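PDB 5KP7: CurD from Moorea producens 3L, which is an HMG-CoA synthase-type enzyme of the thiolase-like superfamily that binds 4'-phosphopantetheine and probably catalyses aldol addition of an acetyl unit to a beta-ketoacyl thioester. Local coordinates for residues S399-G404 and V408-Q413; Q49-D54 and L386-Y391; L33-G38 and S329-I334. The protein carries 3 engineered substitutions. All coordinates share one frame; numbering follows the deposited sequence. Where two conformers were deposited one is given.

From the N terminus the chain first lays down Leu-33 to Gly-38 on strand 29-36, then Gln-49 to Asp-54 at the end of helix 44-50. About 275 residues after that, segment 329-334 of helix 325-336 packs on the strand and closes interaction 3. Segment 386-391 then meets 49-54 and closes interaction 2. Interactions 3 and 2 therefore cross along the chain. Both tie early parts of the chain to late ones, the first in the buried core and the second at the surface. Interaction 1 opens after both have closed. It closes a short loop, with three residues between its segments, that leads from helix 388-397 into strand 408-409.

Interaction 1 of 3, residues S399-G404 and V408-Q413; sequences SAVAFG and VTLDYQ
Val-401 and Val-408 meet through their CG1 methyls, 4.1 Å apart, where the chain turns back after helix 388-397. The apolar contacts centre on Val-401. Its CG1 also reaches Leu-410 CD1, at 3.9 Å. Val-408 CG1 and Leu-410 CD1 are themselves 5.4 Å apart, and the methyl of Val-401 fits the notch between them. It is put there by a chi1 of -66°, which sets CG1 anti to the carbonyl carbon of Val-401. The side chains of Val-401 and Leu-410 lie roughly perpendicular. Ala-400 adds a looser apolar touch, with its CB 4.3 Å from Val-408 CG2.

A backbone oxygen also takes part. Ala-400 O lies 3.6 Å from Val-408 CG2 and is close to CB and CG1 of the same residue. This is packing against an isopropyl group. No hydrogen bond joins the two segments.

Within the segments there are two polar bonds. Ala-402 N donates to Ser-399 O. Gln-413 N donates to Asp-411 OD1 over 2.8 Å, forming an Asx turn. The N-H comes in from above the carboxylate plane, 57° out of it.

The contact is a short loop that folds the end of a helical segment back beside strand 408-409, far from the annotated sites. Arg-171 packs on Val-401, and Asp-231 OD2 accepts from Phe-403 N. Val-408 and Leu-410 bond through their backbones to Ile-433 and Lys-431, so strand 408-409 lies at the edge of the small antiparallel sheet beside strand 428-434.

Interaction 2 of 3, residues Q49-D54 and L386-Y391; sequences QARQLD and LSMEEY
Glu-390 OE1 takes a nearly straight bond from Ser-387 N, 2.9 Å long and 178° at the hydrogen, just beside Met-388, the residue that touches Ala-50 and Arg-51. The carboxylate uses its anti lone pair. In return Glu-390 N donates to Ser-387 OG over 3.0 Å. The two bonds make a capping box at the start of helix 388-397 and fix the backbone from which Met-388 projects.

On the side of segment 386-391, Met-388 makes the apolar contact, against Ala-50. Its CG packs on Ala-50 CB at 3.7 Å. The side chain then bends at chi2 (57°), which brings CE back to 4.1 Å from the same Ala-50 CB. CE also lies 3.9 Å from Arg-51 NH2, approaching the guanidinium obliquely. The Arg-51 and Met-388 side chains cross at about a right angle.

The guanidinium has its main polar partner elsewhere. Arg-51 NH1 forms a salt bridge with Glu-189 OE1, and the other oxygen, OE2, is hydrogen-bonded to Tyr-391 OH. Glu-189 thus bridges the side chains of Arg-51 and Tyr-391, one from each segment.

Helix 44-50 ends here in a Schellman motif, with Gln-52 at positive phi as the C-prime residue. At the surface this C-terminal end meets the N-terminal end closed by the capping box. The Arg-51 side chain lies about 10 Å from the bound 4'-phosphopantetheine, outside its contact shell.

Interaction 3 of 3, residues L33-G38 and S329-I334; sequences LSVYGG and SLASTI
Leu-33 and Ala-331 make the main contact of this strand-on-helix packing, part of the layered alpha/beta core of the thiolase fold. Strand 29-36 lies within the large mixed sheet. Helix 325-336 runs across it, with an angle of 110° between the segment directions and axes 9.8 Å apart at the closest.

The bump is the methyl of Ala-331. It rests over the dip where the side chains of Leu-33 and Val-35 meet, nearer to Leu-33. Both strand residues point to the helix. Ala-331 CB is 3.8 Å from Leu-33 CD2 and 4.4 Å from Val-35 CG2. Leu-33 has its CG anti to the backbone N (chi1 -177°), which carries its fork up to the helix. The other prong, CD1, touches Leu-330 CD2 at 4.4 Å. The leucine fork therefore spans two neighbouring helix residues.

Ser-34 points away from the helix; it and Tyr-36 touch helix 75-89. Leu-330 also rests on Ile-345 and Met-347 of strand 343-351, another strand of the same sheet. Leu-33 CD2 and Val-35 CG2 lie 3.8 Å from each other, so the seat under the Ala-331 methyl is shallow.

Interaction 1 of 3, residues S399-G404 and V408-Q413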
loop_
_atom_site.group_PDB
_atom_site.type_symbol
_atom_site.label_atom_id
_atom_site.label_comp_id
_atom_site.label_asym_id
_atom_site.label_seq_id
_atom_site.Cartn_x
_atom_site.Cartn_y
_atom_site.Cartn_z
ATOM N N SER A 399 -22.050 5.026 -8.126
ATOM C CA SER A 399 -22.179 5.170 -9.602
ATOM C C SER A 399 -22.397 6.591 -10.112
ATOM O O SER A 399 -22.039 6.910 -11.235
ATOM C CB SER A 399 -23.299 4.287 -10.148
ATOM O OG SER A 399 -22.938 2.953 -9.948
ATOM N N ALA A 400 -22.982 7.439 -9.286
ATOM C CA ALA A 400 -23.222 8.811 -9.683
ATOM C C ALA A 400 -21.965 9.646 -9.912
ATOM O O ALA A 400 -22.059 10.685 -10.567
ATOM C CB ALA A 400 -24.105 9.507 -8.660
ATOM N N VAL A 401 -20.813 9.206 -9.375
ATOM C CA VAL A 401 -19.545 9.884 -9.554
ATOM C C VAL A 401 -18.543 8.941 -10.230
ATOM O O VAL A 401 -17.338 9.080 -10.022
ATOM C CB VAL A 401 -18.961 10.438 -8.223
ATOM C CG1 VAL A 401 -19.862 11.533 -7.701
ATOM C CG2 VAL A 401 -18.813 9.381 -7.154
ATOM N N ALA A 402 -19.043 8.037 -11.061
ATOM C CA ALA A 402 -18.145 7.166 -11.885
ATOM C C ALA A 402 -17.211 8.009 -12.749
ATOM O O ALA A 402 -17.499 9.154 -13.122
ATOM C CB ALA A 402 -18.986 6.271 -12.790
ATOM N N PHE A 403 -16.097 7.397 -13.139
ATOM C CA PHE A 403 -15.223 7.984 -14.136
ATOM C C PHE A 403 -16.015 8.408 -15.355
ATOM O O PHE A 403 -16.899 7.678 -15.841
ATOM C CB PHE A 403 -14.130 6.987 -14.557
ATOM C CG PHE A 403 -13.100 7.589 -15.460
ATOM C CD1 PHE A 403 -12.028 8.229 -14.922
ATOM C CD2 PHE A 403 -13.233 7.549 -16.834
ATOM C CE1 PHE A 403 -11.086 8.825 -15.714
ATOM C CE2 PHE A 403 -12.296 8.148 -17.649
ATOM C CZ PHE A 403 -11.242 8.820 -17.080
ATOM N N GLY A 404 -15.728 9.616 -15.819
ATOM C CA GLY A 404 -16.324 10.151 -17.046
ATOM C C GLY A 404 -17.608 10.957 -16.835
ATOM O O GLY A 404 -18.204 11.443 -17.807
ATOM N N VAL A 408 -22.803 16.251 -12.026
ATOM C CA VAL A 408 -23.426 15.650 -10.841
ATOM C C VAL A 408 -23.414 16.711 -9.744
ATOM O O VAL A 408 -22.470 17.495 -9.651
ATOM C CB VAL A 408 -22.727 14.340 -10.375
ATOM C CG1 VAL A 408 -21.270 14.582 -10.017
ATOM C CG2 VAL A 408 -23.484 13.679 -9.226
ATOM N N THR A 409 -24.460 16.719 -8.913
ATOM C CA THR A 409 -24.517 17.612 -7.753
ATOM C C THR A 409 -24.664 16.744 -6.532
ATOM O O THR A 409 -25.664 16.047 -6.397
ATOM C CB THR A 409 -25.695 18.586 -7.851
ATOM O OG1 THR A 409 -26.904 17.837 -7.952
ATOM C CG2 THR A 409 -25.583 19.417 -9.088
ATOM N N LEU A 410 -23.667 16.728 -5.652
ATOM C CA LEU A 410 -23.691 15.786 -4.529
ATOM C C LEU A 410 -24.672 16.183 -3.412
ATOM O O LEU A 410 -24.778 17.353 -3.038
ATOM C CB LEU A 410 -22.294 15.600 -3.919
ATOM C CG LEU A 410 -21.263 14.725 -4.637
ATOM C CD1 LEU A 410 -21.794 13.330 -4.802
ATOM C CD2 LEU A 410 -20.846 15.331 -5.979
ATOM N N ASP A 411 -25.366 15.177 -2.887
ATOM C CA ASP A 411 -26.131 15.302 -1.656
ATOM C C ASP A 411 -25.261 14.976 -0.436
ATOM O O ASP A 411 -24.976 13.792 -0.132
ATOM C CB ASP A 411 -27.348 14.382 -1.676
ATOM C CG ASP A 411 -28.209 14.513 -0.432
ATOM O OD1 ASP A 411 -27.977 15.431 0.401
ATOM O OD2 ASP A 411 -29.139 13.665 -0.271
ATOM N N TYR A 412 -24.857 16.017 0.259
ATOM C CA TYR A 412 -24.068 15.868 1.466
ATOM C C TYR A 412 -24.814 15.154 2.591
ATOM O O TYR A 412 -24.188 14.598 3.491
ATOM C CB TYR A 412 -23.599 17.237 1.996
ATOM C CG TYR A 412 -22.640 18.034 1.130
ATOM C CD1 TYR A 412 -21.817 17.435 0.157
ATOM C CD2 TYR A 412 -22.507 19.399 1.332
ATOM C CE1 TYR A 412 -20.917 18.185 -0.586
ATOM C CE2 TYR A 412 -21.614 20.146 0.587
ATOM C CZ TYR A 412 -20.819 19.545 -0.353
ATOM O OH TYR A 412 -19.958 20.353 -1.055
ATOM N N GLN A 413 -26.142 15.154 2.527
ATOM C CA GLN A 413 -26.957 14.497 3.530
ATOM C C GLN A 413 -27.353 13.079 3.143
ATOM O O GLN A 413 -28.315 12.531 3.696
ATOM C CB GLN A 413 -28.206 15.362 3.797
ATOM C CG GLN A 413 -27.893 16.646 4.535
ATOM C CD GLN A 413 -27.220 16.416 5.873
ATOM O OE1 GLN A 413 -26.134 16.930 6.113
ATOM N NE2 GLN A 413 -27.836 15.659 6.721
#

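Interaction 2 of 3, residues Q49-D54 and L386-Y391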
loop_
_atom_site.group_PDB
_atom_site.type_symbol
_atom_site.label_atom_id
_atom_site.label_comp_id
_atom_site.label_asym_id
_atom_site.label_seq_id
_atom_site.Cartn_x
_atom_site.Cartn_y
_atom_site.Cartn_z
ATOM N N GLN A 49 -19.222 -11.451 8.838
ATOM C CA GLN A 49 -20.557 -11.844 9.328
ATOM C C GLN A 49 -21.595 -11.805 8.219
ATOM O O GLN A 49 -22.393 -12.730 8.074
ATOM C CB GLN A 49 -21.015 -10.934 10.472
ATOM C CG GLN A 49 -20.280 -11.193 11.778
ATOM C CD GLN A 49 -20.433 -10.084 12.814
ATOM O OE1 GLN A 49 -20.659 -8.918 12.486
ATOM N NE2 GLN A 49 -20.291 -10.450 14.083
ATOM N N ALA A 50 -21.573 -10.729 7.439
ATOM C CA ALA A 50 -22.512 -10.541 6.335
ATOM C C ALA A 50 -22.367 -11.542 5.193
ATOM O O ALA A 50 -23.312 -11.720 4.432
ATOM C CB ALA A 50 -22.397 -9.132 5.784
ATOM N N ARG A 51 -21.195 -12.160 5.045
ATOM C CA ARG A 51 -20.999 -13.222 4.041
ATOM C C ARG A 51 -20.692 -14.590 4.653
ATOM O O ARG A 51 -20.011 -15.422 4.049
ATOM C CB ARG A 51 -19.950 -12.763 3.028
ATOM C CG ARG A 51 -20.552 -11.732 2.086
ATOM C CD ARG A 51 -19.579 -10.689 1.583
ATOM N NE ARG A 51 -20.287 -9.441 1.252
ATOM C CZ ARG A 51 -19.910 -8.559 0.324
ATOM N NH1 ARG A 51 -18.824 -8.759 -0.418
ATOM N NH2 ARG A 51 -20.638 -7.457 0.128
ATOM N N GLN A 52 -21.221 -14.817 5.856
ATOM C CA GLN A 52 -21.222 -16.135 6.490
ATOM C C GLN A 52 -19.826 -16.751 6.730
ATOM O O GLN A 52 -19.703 -17.967 6.892
ATOM C CB GLN A 52 -22.094 -17.101 5.663
ATOM C CG GLN A 52 -23.433 -16.538 5.189
ATOM C CD GLN A 52 -24.414 -16.303 6.326
ATOM O OE1 GLN A 52 -25.156 -17.212 6.717
ATOM N NE2 GLN A 52 -24.439 -15.080 6.852
ATOM N N LEU A 53 -18.788 -15.915 6.778
ATOM C CA LEU A 53 -17.412 -16.374 6.969
ATOM C C LEU A 53 -17.124 -16.333 8.451
ATOM O O LEU A 53 -17.754 -15.560 9.177
ATOM C CB LEU A 53 -16.441 -15.451 6.242
ATOM C CG LEU A 53 -16.617 -15.389 4.723
ATOM C CD1 LEU A 53 -16.106 -14.079 4.159
ATOM C CD2 LEU A 53 -15.926 -16.578 4.070
ATOM N N ASP A 54 -16.183 -17.149 8.921
ATOM C CA ASP A 54 -15.747 -16.993 10.305
ATOM C C ASP A 54 -14.906 -15.732 10.401
ATOM O O ASP A 54 -14.339 -15.254 9.405
ATOM C CB ASP A 54 -15.050 -18.227 10.920
ATOM C CG ASP A 54 -13.860 -18.743 10.118
ATOM O OD1 ASP A 54 -13.363 -19.828 10.490
ATOM O OD2 ASP A 54 -13.425 -18.121 9.134
ATOM N N LEU A 386 -19.092 2.564 9.741
ATOM C CA LEU A 386 -20.248 2.193 8.909
ATOM C C LEU A 386 -20.890 0.871 9.334
ATOM O O LEU A 386 -20.190 -0.074 9.660
ATOM C CB LEU A 386 -19.837 2.008 7.454
ATOM C CG LEU A 386 -19.321 3.251 6.721
ATOM C CD1 LEU A 386 -18.640 2.839 5.436
ATOM C CD2 LEU A 386 -20.457 4.222 6.438
ATOM N N SER A 387 -22.218 0.818 9.288
ATOM C CA SER A 387 -22.922 -0.464 9.341
ATOM C C SER A 387 -22.812 -1.108 7.968
ATOM O O SER A 387 -22.483 -0.459 6.950
ATOM C CB SER A 387 -24.390 -0.277 9.697
ATOM O OG SER A 387 -25.081 0.391 8.662
ATOM N N MET A 388 -23.111 -2.396 7.920
ATOM C CA MET A 388 -23.087 -3.090 6.634
ATOM C C MET A 388 -24.189 -2.548 5.690
ATOM O O MET A 388 -23.992 -2.476 4.466
ATOM C CB MET A 388 -23.211 -4.602 6.882
ATOM C CG MET A 388 -22.657 -5.455 5.782
ATOM S SD MET A 388 -20.933 -5.196 5.335
ATOM C CE MET A 388 -21.024 -5.846 3.675
ATOM N N GLU A 389 -25.317 -2.138 6.262
ATOM C CA GLU A 389 -26.394 -1.497 5.515
ATOM C C GLU A 389 -25.948 -0.174 4.867
ATOM O O GLU A 389 -26.235 0.081 3.693
ATOM C CB GLU A 389 -27.591 -1.241 6.431
ATOM C CG GLU A 389 -28.798 -0.619 5.749
ATOM C CD GLU A 389 -30.034 -0.582 6.638
ATOM O OE1 GLU A 389 -30.337 -1.601 7.304
ATOM O OE2 GLU A 389 -30.721 0.469 6.662
ATOM N N GLU A 390 -25.262 0.656 5.644
ATOM C CA GLU A 390 -24.716 1.916 5.127
ATOM C C GLU A 390 -23.684 1.662 4.037
ATOM O O GLU A 390 -23.709 2.320 3.000
ATOM C CB GLU A 390 -24.129 2.753 6.254
ATOM C CG GLU A 390 -25.173 3.406 7.141
ATOM C CD GLU A 390 -24.628 3.908 8.461
ATOM O OE1 GLU A 390 -23.699 3.278 9.014
ATOM O OE2 GLU A 390 -25.110 4.955 8.950
ATOM N N TYR A 391 -22.789 0.698 4.268
ATOM C CA TYR A 391 -21.751 0.349 3.298
ATOM C C TYR A 391 -22.360 -0.078 1.963
ATOM O O TYR A 391 -21.949 0.390 0.907
ATOM C CB TYR A 391 -20.821 -0.741 3.856
ATOM C CG TYR A 391 -19.835 -1.334 2.869
ATOM C CD1 TYR A 391 -18.703 -0.625 2.454
ATOM C CD2 TYR A 391 -20.012 -2.612 2.351
ATOM C CE1 TYR A 391 -17.794 -1.180 1.567
ATOM C CE2 TYR A 391 -19.114 -3.168 1.451
ATOM C CZ TYR A 391 -17.997 -2.463 1.071
ATOM O OH TYR A 391 -17.115 -3.026 0.171
#

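Interaction 3 of 3, residues L33-G38 and S329-I334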
loop_
_atom_site.group_PDB
_atom_site.type_symbol
_atom_site.label_atom_id
_atom_site.label_comp_id
_atom_site.label_asym_id
_atom_site.label_seq_id
_atom_site.Cartn_x
_atom_site.Cartn_y
_atom_site.Cartn_z
ATOM N N LEU A 33 5.262 15.201 6.807
ATOM C CA LEU A 33 4.433 14.101 6.323
ATOM C C LEU A 33 3.077 14.228 7.001
ATOM O O LEU A 33 2.998 14.351 8.237
ATOM C CB LEU A 33 5.079 12.751 6.707
ATOM C CG LEU A 33 4.411 11.436 6.239
ATOM C CD1 LEU A 33 5.402 10.296 6.294
ATOM C CD2 LEU A 33 3.199 11.052 7.057
ATOM N N SER A 34 2.018 14.116 6.215
ATOM C CA SER A 34 0.671 14.197 6.750
ATOM C C SER A 34 -0.210 13.167 6.052
ATOM O O SER A 34 0.060 12.783 4.901
ATOM C CB SER A 34 0.157 15.624 6.617
ATOM O OG SER A 34 -1.187 15.716 7.028
ATOM N N VAL A 35 -1.220 12.682 6.771
ATOM C CA VAL A 35 -2.049 11.547 6.318
ATOM C C VAL A 35 -3.523 11.957 6.334
ATOM O O VAL A 35 -3.938 12.680 7.246
ATOM C CB VAL A 35 -1.874 10.367 7.304
ATOM C CG1 VAL A 35 -2.887 9.247 7.047
ATOM C CG2 VAL A 35 -0.448 9.859 7.261
ATOM N N TYR A 36 -4.311 11.470 5.376
ATOM C CA TYR A 36 -5.764 11.488 5.477
ATOM C C TYR A 36 -6.253 10.070 5.267
ATOM O O TYR A 36 -6.092 9.528 4.173
ATOM C CB TYR A 36 -6.395 12.448 4.484
ATOM C CG TYR A 36 -7.911 12.458 4.521
ATOM C CD1 TYR A 36 -8.606 12.813 5.680
ATOM C CD2 TYR A 36 -8.661 12.101 3.418
ATOM C CE1 TYR A 36 -9.992 12.821 5.720
ATOM C CE2 TYR A 36 -10.055 12.114 3.455
ATOM C CZ TYR A 36 -10.719 12.470 4.617
ATOM O OH TYR A 36 -12.106 12.521 4.696
ATOM N N GLY A 37 -6.836 9.495 6.319
ATOM C CA GLY A 37 -7.303 8.107 6.299
ATOM C C GLY A 37 -8.799 7.954 6.133
ATOM O O GLY A 37 -9.376 6.935 6.547
ATOM N N GLY A 38 -9.417 8.971 5.551
ATOM C CA GLY A 38 -10.837 8.968 5.206
ATOM C C GLY A 38 -11.719 9.466 6.320
ATOM O O GLY A 38 -11.252 9.751 7.437
ATOM N N SER A 329 2.750 3.176 6.061
ATOM C CA SER A 329 3.555 2.249 6.865
ATOM C C SER A 329 4.747 2.947 7.530
ATOM O O SER A 329 5.014 2.778 8.729
ATOM C CB SER A 329 4.049 1.091 6.020
ATOM O OG SER A 329 4.834 0.236 6.823
ATOM N N LEU A 330 5.424 3.806 6.776
ATOM C CA LEU A 330 6.487 4.643 7.354
ATOM C C LEU A 330 5.992 5.504 8.522
ATOM O O LEU A 330 6.599 5.504 9.600
ATOM C CB LEU A 330 7.143 5.521 6.278
ATOM C CG LEU A 330 8.179 6.522 6.794
ATOM C CD1 LEU A 330 9.373 5.844 7.455
ATOM C CD2 LEU A 330 8.619 7.429 5.638
ATOM N N ALA A 331 4.876 6.198 8.323
ATOM C CA ALA A 331 4.311 7.022 9.375
ATOM C C ALA A 331 3.947 6.150 10.605
ATOM O O ALA A 331 4.161 6.548 11.754
ATOM C CB ALA A 331 3.074 7.727 8.887
ATOM N N SER A 332 3.405 4.958 10.329
ATOM C CA SER A 332 3.057 4.011 11.396
ATOM C C SER A 332 4.276 3.501 12.160
ATOM O O SER A 332 4.249 3.394 13.394
ATOM C CB SER A 332 2.256 2.862 10.810
ATOM O OG SER A 332 1.662 2.076 11.839
ATOM N N THR A 333 5.336 3.174 11.435
ATOM C CA THR A 333 6.596 2.781 12.057
ATOM C C THR A 333 7.118 3.879 13.013
ATOM O O THR A 333 7.524 3.602 14.139
ATOM C CB THR A 333 7.632 2.485 10.978
ATOM O OG1 THR A 333 7.266 1.287 10.268
ATOM C CG2 THR A 333 9.006 2.290 11.578
ATOM N N ILE A 334 7.096 5.123 12.544
ATOM C CA ILE A 334 7.608 6.251 13.335
ATOM C C ILE A 334 6.794 6.438 14.614
ATOM O O ILE A 334 7.361 6.548 15.717
ATOM C CB ILE A 334 7.639 7.556 12.515
ATOM C CG1 ILE A 334 8.650 7.395 11.382
ATOM C CG2 ILE A 334 8.020 8.757 13.402
ATOM C CD1 ILE A 334 8.587 8.454 10.328
#